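Local coordinates for SusD homolog (Bacteroides thetaiotaomicron VPI-5482, PDB 3FDH), which probably binds carbohydrate at the bacterial outer membrane, as a SusD/RagB-family protein, probably a lipoprotein, that would serve glycan capture and uptake, at residues A37-N42 with S428-T432; S31-N36 with G81-S85; I169-Q173 with K193-F197. All blocks are in the same frame, centred on the assembly; numbering follows the deposited sequence.

Overall arrangement
The three contacts illustrate how a largely helical protein changes its joining chemistry from place to place. Contacts 1 and 2 are buried and share a junction: helix 21-37 supplies Ser31-Asn36 to contact 2 and ends in contact 1, where helix 40-48 begins. They touch directly, Ala37 N lying 2.8 Å from Thr32 O in a probable hydrogen bond, and their centres are 11 Å apart. Both are held by small polar side chains and water. Contact 3 sits farther out, about 21 Å from the centre of the chain and only partly buried; it pairs helices 154-171 and 191-208 through apolar side chains. Helix 106-127 borders all three.

Contact 1: A37-N42 with S428-T432; sequences ASGDIN and SGEAT
Where two loops each lead into a helix, one side chain can accept from the first amides of the other helix, and Asn42 does so here. Helix 21-37 ends at Ala37; Ser38 leaves helical geometry, and Gly39 (phi/psi -88/-138) occupies the N-cap position of helix 40-48. In the partner segment, Ser428-Glu430 lead into helix 431-443, with Gly429 at positive phi (83/24). CA atoms pair as Ser38 with Gly429 (4.4 Å) and Asn42 with Thr432 (4.6 Å). Contact is so close that Ser38 OG lies 3.2 Å from Gly429 CA; at Gly429 a CB would clash with Ser38 OG.

Asn42, with chi1 t and chi2 72°, directs OD1 to the opening of helix 431-443, where it accepts from Ala431 N (2.9 Å) and Thr432 N (3.3 Å). Asn42 ND2 donates to water 1 (3.0 Å), which also accepts from Gly429 N (3.0 Å). Thr432, chi1 m, donates from OG1 to Ala37 O (2.8 Å), using a carbonyl at the end of helix 21-37, while Ile41 CG2 packs 3.7 Å from the same OG1. Farther out, Ser428 OG bonds Asn367, and the Glu430 carboxylate bonds Ser334 and His336.

Joining parts of the SusD-like chain 386 residues apart, the contact gives buried amides and a helix-terminal carbonyl partners without needing a formal charge between the segments.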
loop_
_atom_site.group_PDB
_atom_site.type_symbol
_atom_site.label_atom_id
_atom_site.label_comp_id
_atom_site.label_asym_id
_atom_site.label_seq_id
_atom_site.Cartn_x
_atom_site.Cartn_y
_atom_site.Cartn_z
ATOM N N ALA A 37 -4.342 -1.501 -6.065
ATOM C CA ALA A 37 -3.597 -1.161 -4.822
ATOM C C ALA A 37 -3.682 -2.253 -3.732
ATOM O O ALA A 37 -2.678 -2.590 -3.090
ATOM C CB ALA A 37 -4.109 0.167 -4.219
ATOM N N SER A 38 -4.845 -2.849 -3.550
ATOM C CA SER A 38 -4.990 -3.716 -2.389
ATOM C C SER A 38 -5.385 -5.146 -2.704
ATOM O O SER A 38 -5.853 -5.857 -1.832
ATOM C CB SER A 38 -5.957 -3.082 -1.416
ATOM O OG SER A 38 -6.045 -3.837 -0.212
ATOM N N GLY A 39 -5.173 -5.504 -3.952
ATOM C CA GLY A 39 -5.349 -6.864 -4.487
ATOM C C GLY A 39 -4.093 -7.699 -4.322
ATOM O O GLY A 39 -3.379 -7.577 -3.339
ATOM N N ASP A 40 -3.752 -8.458 -5.353
ATOM C CA ASP A 40 -2.583 -9.344 -5.275
ATOM C C ASP A 40 -1.287 -8.608 -5.005
ATOM O O ASP A 40 -0.445 -9.126 -4.347
ATOM C CB ASP A 40 -2.365 -10.135 -6.568
ATOM C CG ASP A 40 -3.492 -11.118 -6.902
ATOM O OD1 ASP A 40 -4.256 -11.493 -6.008
ATOM O OD2 ASP A 40 -3.588 -11.504 -8.100
ATOM N N ILE A 41 -1.137 -7.391 -5.503
ATOM C CA ILE A 41 0.109 -6.639 -5.271
ATOM C C ILE A 41 0.340 -6.540 -3.764
ATOM O O ILE A 41 1.440 -6.792 -3.262
ATOM C CB ILE A 41 0.065 -5.220 -5.873
ATOM C CG1 ILE A 41 0.004 -5.281 -7.403
ATOM C CG2 ILE A 41 1.314 -4.420 -5.485
ATOM C CD1 ILE A 41 1.099 -6.044 -8.013
ATOM N N ASN A 42 -0.742 -6.232 -3.058
ATOM C CA ASN A 42 -0.742 -6.017 -1.597
ATOM C C ASN A 42 -0.594 -7.341 -0.863
ATOM O O ASN A 42 0.084 -7.448 0.167
ATOM C CB ASN A 42 -2.024 -5.333 -1.114
ATOM C CG ASN A 42 -2.040 -5.055 0.398
ATOM O OD1 ASN A 42 -1.325 -4.157 0.875
ATOM N ND2 ASN A 42 -2.952 -5.730 1.146
ATOM N N SER A 428 -5.819 -2.493 5.421
ATOM C CA SER A 428 -5.990 -1.226 4.674
ATOM C C SER A 428 -5.399 -1.148 3.267
ATOM O O SER A 428 -5.610 -0.152 2.558
ATOM C CB SER A 428 -5.483 -0.027 5.501
ATOM O OG SER A 428 -6.110 0.026 6.775
ATOM N N GLY A 429 -4.649 -2.176 2.890
ATOM C CA GLY A 429 -3.967 -2.226 1.594
ATOM C C GLY A 429 -2.640 -1.489 1.585
ATOM O O GLY A 429 -2.169 -1.087 0.533
ATOM N N GLU A 430 -2.017 -1.330 2.750
ATOM C CA GLU A 430 -0.754 -0.530 2.865
ATOM C C GLU A 430 0.574 -1.270 2.715
ATOM O O GLU A 430 1.656 -0.649 2.717
ATOM C CB GLU A 430 -0.776 0.300 4.158
ATOM C CG GLU A 430 -1.870 1.349 4.151
ATOM C CD GLU A 430 -1.789 2.309 5.330
ATOM O OE1 GLU A 430 -1.937 1.853 6.490
ATOM O OE2 GLU A 430 -1.588 3.525 5.086
ATOM N N ALA A 431 0.500 -2.590 2.528
ATOM C CA ALA A 431 1.717 -3.404 2.399
ATOM C C ALA A 431 2.371 -3.014 1.115
ATOM O O ALA A 431 3.599 -3.005 0.958
ATOM C CB ALA A 431 1.415 -4.902 2.428
ATOM N N THR A 432 1.514 -2.674 0.177
ATOM C CA THR A 432 1.989 -2.287 -1.156
ATOM C C THR A 432 3.010 -1.151 -0.989
ATOM O O THR A 432 4.159 -1.191 -1.442
ATOM C CB THR A 432 0.780 -1.809 -2.005
ATOM O OG1 THR A 432 -0.046 -2.940 -2.335
ATOM C CG2 THR A 432 1.209 -1.136 -3.281
HETATM O O HOH W 1 -3.375 -4.716 3.942
#

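Contact 2: S31-N36 with G81-S85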
loop_
_atom_site.group_PDB
_atom_site.type_symbol
_atom_site.label_atom_id
_atom_site.label_comp_id
_atom_site.label_asym_id
_atom_site.label_seq_id
_atom_site.Cartn_x
_atom_site.Cartn_y
_atom_site.Cartn_z
ATOM N N SER A 31 -11.782 -0.278 -9.123
ATOM C CA SER A 31 -10.707 -1.174 -9.562
ATOM C C SER A 31 -9.345 -0.801 -8.993
ATOM O O SER A 31 -8.549 -1.697 -8.636
ATOM C CB SER A 31 -10.663 -1.299 -11.091
ATOM O OG SER A 31 -10.226 -0.112 -11.711
ATOM N N THR A 32 -9.089 0.496 -8.876
ATOM C CA THR A 32 -7.811 0.979 -8.335
ATOM C C THR A 32 -7.653 0.571 -6.870
ATOM O O THR A 32 -6.575 0.148 -6.438
ATOM C CB THR A 32 -7.589 2.486 -8.573
ATOM O OG1 THR A 32 -7.597 2.723 -9.991
ATOM C CG2 THR A 32 -6.247 2.914 -8.013
ATOM N N ALA A 33 -8.735 0.667 -6.122
ATOM C CA ALA A 33 -8.698 0.319 -4.695
ATOM C C ALA A 33 -8.688 -1.183 -4.510
ATOM O O ALA A 33 -7.742 -1.785 -4.002
ATOM C CB ALA A 33 -9.879 0.941 -3.974
ATOM N N PHE A 34 -9.757 -1.789 -4.981
ATOM C CA PHE A 34 -9.988 -3.220 -4.758
ATOM C C PHE A 34 -8.983 -4.192 -5.400
ATOM O O PHE A 34 -8.519 -5.135 -4.744
ATOM C CB PHE A 34 -11.401 -3.616 -5.186
ATOM C CG PHE A 34 -11.763 -5.000 -4.768
ATOM C CD1 PHE A 34 -12.304 -5.234 -3.513
ATOM C CD2 PHE A 34 -11.543 -6.067 -5.606
ATOM C CE1 PHE A 34 -12.624 -6.538 -3.096
ATOM C CE2 PHE A 34 -11.863 -7.373 -5.201
ATOM C CZ PHE A 34 -12.407 -7.594 -3.937
ATOM N N SER A 35 -8.682 -3.972 -6.669
ATOM C CA SER A 35 -7.848 -4.897 -7.431
ATOM C C SER A 35 -6.388 -4.520 -7.628
ATOM O O SER A 35 -5.514 -5.376 -7.716
ATOM C CB SER A 35 -8.454 -5.086 -8.820
ATOM O OG SER A 35 -9.763 -5.635 -8.750
ATOM N N ASN A 36 -6.147 -3.230 -7.748
ATOM C CA ASN A 36 -4.840 -2.713 -8.072
ATOM C C ASN A 36 -3.936 -2.442 -6.902
ATOM O O ASN A 36 -2.860 -3.020 -6.820
ATOM C CB ASN A 36 -4.979 -1.471 -8.940
ATOM C CG ASN A 36 -5.736 -1.766 -10.222
ATOM O OD1 ASN A 36 -6.084 -2.936 -10.490
ATOM N ND2 ASN A 36 -6.007 -0.739 -11.003
ATOM N N GLY A 81 -4.844 -5.635 -14.934
ATOM C CA GLY A 81 -5.843 -4.801 -14.246
ATOM C C GLY A 81 -5.422 -3.346 -14.091
ATOM O O GLY A 81 -6.217 -2.425 -14.275
ATOM N N ILE A 82 -4.148 -3.158 -13.795
ATOM C CA ILE A 82 -3.585 -1.830 -13.630
ATOM C C ILE A 82 -3.602 -1.093 -14.980
ATOM O O ILE A 82 -4.017 0.052 -15.063
ATOM C CB ILE A 82 -2.178 -1.888 -13.026
ATOM C CG1 ILE A 82 -2.272 -2.359 -11.559
ATOM C CG2 ILE A 82 -1.503 -0.524 -13.127
ATOM C CD1 ILE A 82 -0.937 -2.966 -11.039
ATOM N N TYR A 83 -3.186 -1.780 -16.032
ATOM C CA TYR A 83 -3.197 -1.203 -17.380
ATOM C C TYR A 83 -4.626 -0.909 -17.827
ATOM O O TYR A 83 -4.911 0.130 -18.410
ATOM C CB TYR A 83 -2.470 -2.068 -18.400
ATOM C CG TYR A 83 -0.972 -1.858 -18.378
ATOM C CD1 TYR A 83 -0.410 -0.768 -19.027
ATOM C CD2 TYR A 83 -0.123 -2.761 -17.738
ATOM C CE1 TYR A 83 0.949 -0.567 -19.037
ATOM C CE2 TYR A 83 1.262 -2.564 -17.727
ATOM C CZ TYR A 83 1.791 -1.461 -18.381
ATOM O OH TYR A 83 3.152 -1.210 -18.405
ATOM N N SER A 84 -5.534 -1.792 -17.469
ATOM C CA SER A 84 -6.954 -1.583 -17.797
ATOM C C SER A 84 -7.514 -0.303 -17.141
ATOM O O SER A 84 -8.248 0.465 -17.748
ATOM C CB SER A 84 -7.799 -2.782 -17.345
ATOM O OG SER A 84 -9.172 -2.516 -17.609
ATOM N N SER A 85 -7.181 -0.114 -15.875
ATOM C CA SER A 85 -7.664 1.041 -15.110
ATOM C C SER A 85 -7.037 2.307 -15.653
ATOM O O SER A 85 -7.688 3.339 -15.725
ATOM C CB SER A 85 -7.361 0.885 -13.620
ATOM O OG SER A 85 -7.951 -0.279 -13.100
HETATM O O HOH W 2 -8.240 -3.372 -12.389
#
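Ser31-Asn36 and Gly81-Ser85 form an antiparallel helix pair, their axes 10.1 Å apart at closest approach and inclined at 173°, consistent with the helical-repeat, TPR-related scaffold of SusD-like proteins. Helix 31-36 is not regular: a wider pi-type turn at 32-36 lets Ser31 O receive Asn36 N as well as Ser35 N, both at 3.0 Å. The closest CA pairs are Ser31 with Ser85 (6.7 Å) and Asn36 with Ile82 (5.8 Å), so each end of one segment faces the opposite end of the other.

The principle is that a helix pair at ordinary spacing can be joined by small hydroxyl and amide side chains instead of an apolar seam. The hub, Ser85 OG, shares a hydrogen bond with Ser31 OG (2.7 Å), whose hydroxyl also meets the carbonyls of Asp27 and Val28, and accepts from Asn36 ND2 (2.9 Å), an amide that also turns to Asn119 on helix 106-127. Ile82 adds an apolar wall, its CG1 lying 3.8 Å from Asn36 CG, and it packs on Ile123 of that same third helix. The other end of the amide is hydrated: water 2 donates to Asn36 OD1 and to Gly81 O, each at 2.9 Å.

Contact 3: I169-Q173 with K193-F197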
loop_
_atom_site.group_PDB
_atom_site.type_symbol
_atom_site.label_atom_id
_atom_site.label_comp_id
_atom_site.label_asym_id
_atom_site.label_seq_id
_atom_site.Cartn_x
_atom_site.Cartn_y
_atom_site.Cartn_z
ATOM N N ILE A 169 -4.221 19.024 -10.340
ATOM C CA ILE A 169 -4.253 20.142 -9.382
ATOM C C ILE A 169 -4.952 21.345 -9.984
ATOM O O ILE A 169 -5.713 22.041 -9.318
ATOM C CB ILE A 169 -2.835 20.498 -8.865
ATOM C CG1 ILE A 169 -2.341 19.375 -7.926
ATOM C CG2 ILE A 169 -2.831 21.873 -8.163
ATOM C CD1 ILE A 169 -0.857 19.416 -7.625
ATOM N N ALA A 170 -4.768 21.515 -11.284
ATOM C CA ALA A 170 -5.357 22.634 -11.997
ATOM C C ALA A 170 -6.835 22.375 -12.283
ATOM O O ALA A 170 -7.710 23.205 -12.022
ATOM C CB ALA A 170 -4.603 22.892 -13.294
ATOM N N ASN A 171 -7.104 21.194 -12.807
ATOM C CA ASN A 171 -8.458 20.855 -13.220
ATOM C C ASN A 171 -9.431 20.734 -12.054
ATOM O O ASN A 171 -10.601 21.070 -12.164
ATOM C CB ASN A 171 -8.477 19.581 -14.085
ATOM C CG ASN A 171 -8.056 19.848 -15.489
ATOM O OD1 ASN A 171 -8.390 20.903 -16.040
ATOM N ND2 ASN A 171 -7.336 18.906 -16.101
ATOM N N LEU A 172 -8.919 20.278 -10.931
ATOM C CA LEU A 172 -9.760 20.023 -9.754
ATOM C C LEU A 172 -10.290 21.315 -9.181
ATOM O O LEU A 172 -11.215 21.310 -8.367
ATOM C CB LEU A 172 -9.008 19.261 -8.663
ATOM C CG LEU A 172 -8.747 17.756 -8.837
ATOM C CD1 LEU A 172 -7.690 17.235 -7.825
ATOM C CD2 LEU A 172 -10.078 16.930 -8.746
ATOM N N GLN A 173 -9.725 22.418 -9.644
ATOM C CA GLN A 173 -10.115 23.734 -9.135
ATOM C C GLN A 173 -11.105 24.403 -10.029
ATOM O O GLN A 173 -11.466 25.544 -9.806
ATOM C CB GLN A 173 -8.904 24.627 -8.941
ATOM C CG GLN A 173 -7.929 24.045 -7.922
ATOM C CD GLN A 173 -6.726 24.911 -7.681
ATOM O OE1 GLN A 173 -6.823 25.962 -7.059
ATOM N NE2 GLN A 173 -5.571 24.453 -8.139
ATOM N N LYS A 193 -10.925 17.861 -1.421
ATOM C CA LYS A 193 -10.356 16.643 -0.837
ATOM C C LYS A 193 -9.512 15.924 -1.886
ATOM O O LYS A 193 -8.441 15.407 -1.599
ATOM C CB LYS A 193 -11.439 15.746 -0.246
ATOM C CG LYS A 193 -12.029 16.352 1.006
ATOM C CD LYS A 193 -12.850 15.365 1.777
ATOM C CE LYS A 193 -13.182 15.916 3.146
ATOM N NZ LYS A 193 -13.843 14.918 3.983
ATOM N N TRP A 194 -9.971 15.933 -3.125
ATOM C CA TRP A 194 -9.148 15.350 -4.184
ATOM C C TRP A 194 -7.848 16.128 -4.320
ATOM O O TRP A 194 -6.781 15.567 -4.556
ATOM C CB TRP A 194 -9.854 15.295 -5.541
ATOM C CG TRP A 194 -10.759 14.107 -5.706
ATOM C CD1 TRP A 194 -12.079 14.023 -5.358
ATOM C CD2 TRP A 194 -10.414 12.841 -6.264
ATOM N NE1 TRP A 194 -12.577 12.771 -5.667
ATOM C CE2 TRP A 194 -11.578 12.039 -6.241
ATOM C CE3 TRP A 194 -9.247 12.320 -6.836
ATOM C CZ2 TRP A 194 -11.603 10.760 -6.727
ATOM C CZ3 TRP A 194 -9.275 11.032 -7.315
ATOM C CH2 TRP A 194 -10.442 10.263 -7.257
ATOM N N LEU A 195 -7.949 17.430 -4.148
ATOM C CA LEU A 195 -6.794 18.310 -4.311
ATOM C C LEU A 195 -5.785 17.950 -3.214
ATOM O O LEU A 195 -4.579 17.834 -3.443
ATOM C CB LEU A 195 -7.240 19.787 -4.264
ATOM C CG LEU A 195 -6.244 20.856 -4.691
ATOM C CD1 LEU A 195 -5.849 20.683 -6.151
ATOM C CD2 LEU A 195 -6.931 22.196 -4.486
ATOM N N LYS A 196 -6.306 17.726 -2.015
ATOM C CA LYS A 196 -5.443 17.309 -0.879
ATOM C C LYS A 196 -4.763 15.974 -1.158
ATOM O O LYS A 196 -3.592 15.760 -0.835
ATOM C CB LYS A 196 -6.231 17.219 0.415
ATOM C CG LYS A 196 -6.609 18.532 0.976
ATOM C CD LYS A 196 -7.365 18.362 2.260
ATOM C CE LYS A 196 -7.646 19.682 2.901
ATOM N NZ LYS A 196 -8.617 19.500 4.018
ATOM N N PHE A 197 -5.539 15.077 -1.746
ATOM C CA PHE A 197 -5.076 13.737 -2.134
ATOM C C PHE A 197 -3.966 13.901 -3.182
ATOM O O PHE A 197 -2.890 13.292 -3.088
ATOM C CB PHE A 197 -6.273 12.891 -2.635
ATOM C CG PHE A 197 -5.941 11.494 -3.107
ATOM C CD1 PHE A 197 -4.863 10.765 -2.581
ATOM C CD2 PHE A 197 -6.785 10.864 -4.020
ATOM C CE1 PHE A 197 -4.582 9.453 -3.042
ATOM C CE2 PHE A 197 -6.531 9.564 -4.458
ATOM C CZ PHE A 197 -5.452 8.855 -3.933
#
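Packing between helices can rest on one side chain filling a recess in its neighbour, and here a leucine fills a recess lined partly by residues past the regular helix. The C-terminal part of helix 154-171 and the residues that follow meet helix 191-208, the next helix in the chain; the two segments run in roughly opposite senses, as in a helical hairpin. The arrangement is consistent with the TPR-related scaffold of the family.

Leu195 is the protruding part. With chi1 t and chi2 p, its isobutyl end swings into the recess formed by Ile169, Leu172 and Gln173. Leu195 CD1 reaches Ile169 CG2 (3.8 Å) and rests 3.4 Å from Ile169 O, while Leu195 CD2 meets Gln173 CG (4.0 Å). One side of the recess is shaped by Gln173 itself, which folds back so that Gln173 NE2 donates to Ile169 O (2.7 Å, nearly linear) and its methylene lies beside Leu195.

The complementary bump is Leu172, whose branched end lies against Trp194 CB and the Leu195 backbone: Leu172 CD2 is 3.6 Å from Trp194 CB, and Leu172 CD1 3.7 Å from Leu195 N. Beyond CB the indole turns away from the segment, to bond Asp184 through NE1 and to meet Tyr187 edge-to-face. Ile169 also touches Ala198, Tyr199 and Lys202, farther along helix 191-208.

The side-chain contacts are apolar, and the segments share no hydrogen bond: Gln173 NE2 turns to Ile169 O and Trp194 NE1 to Asp184, so the contact relies on fit of shape.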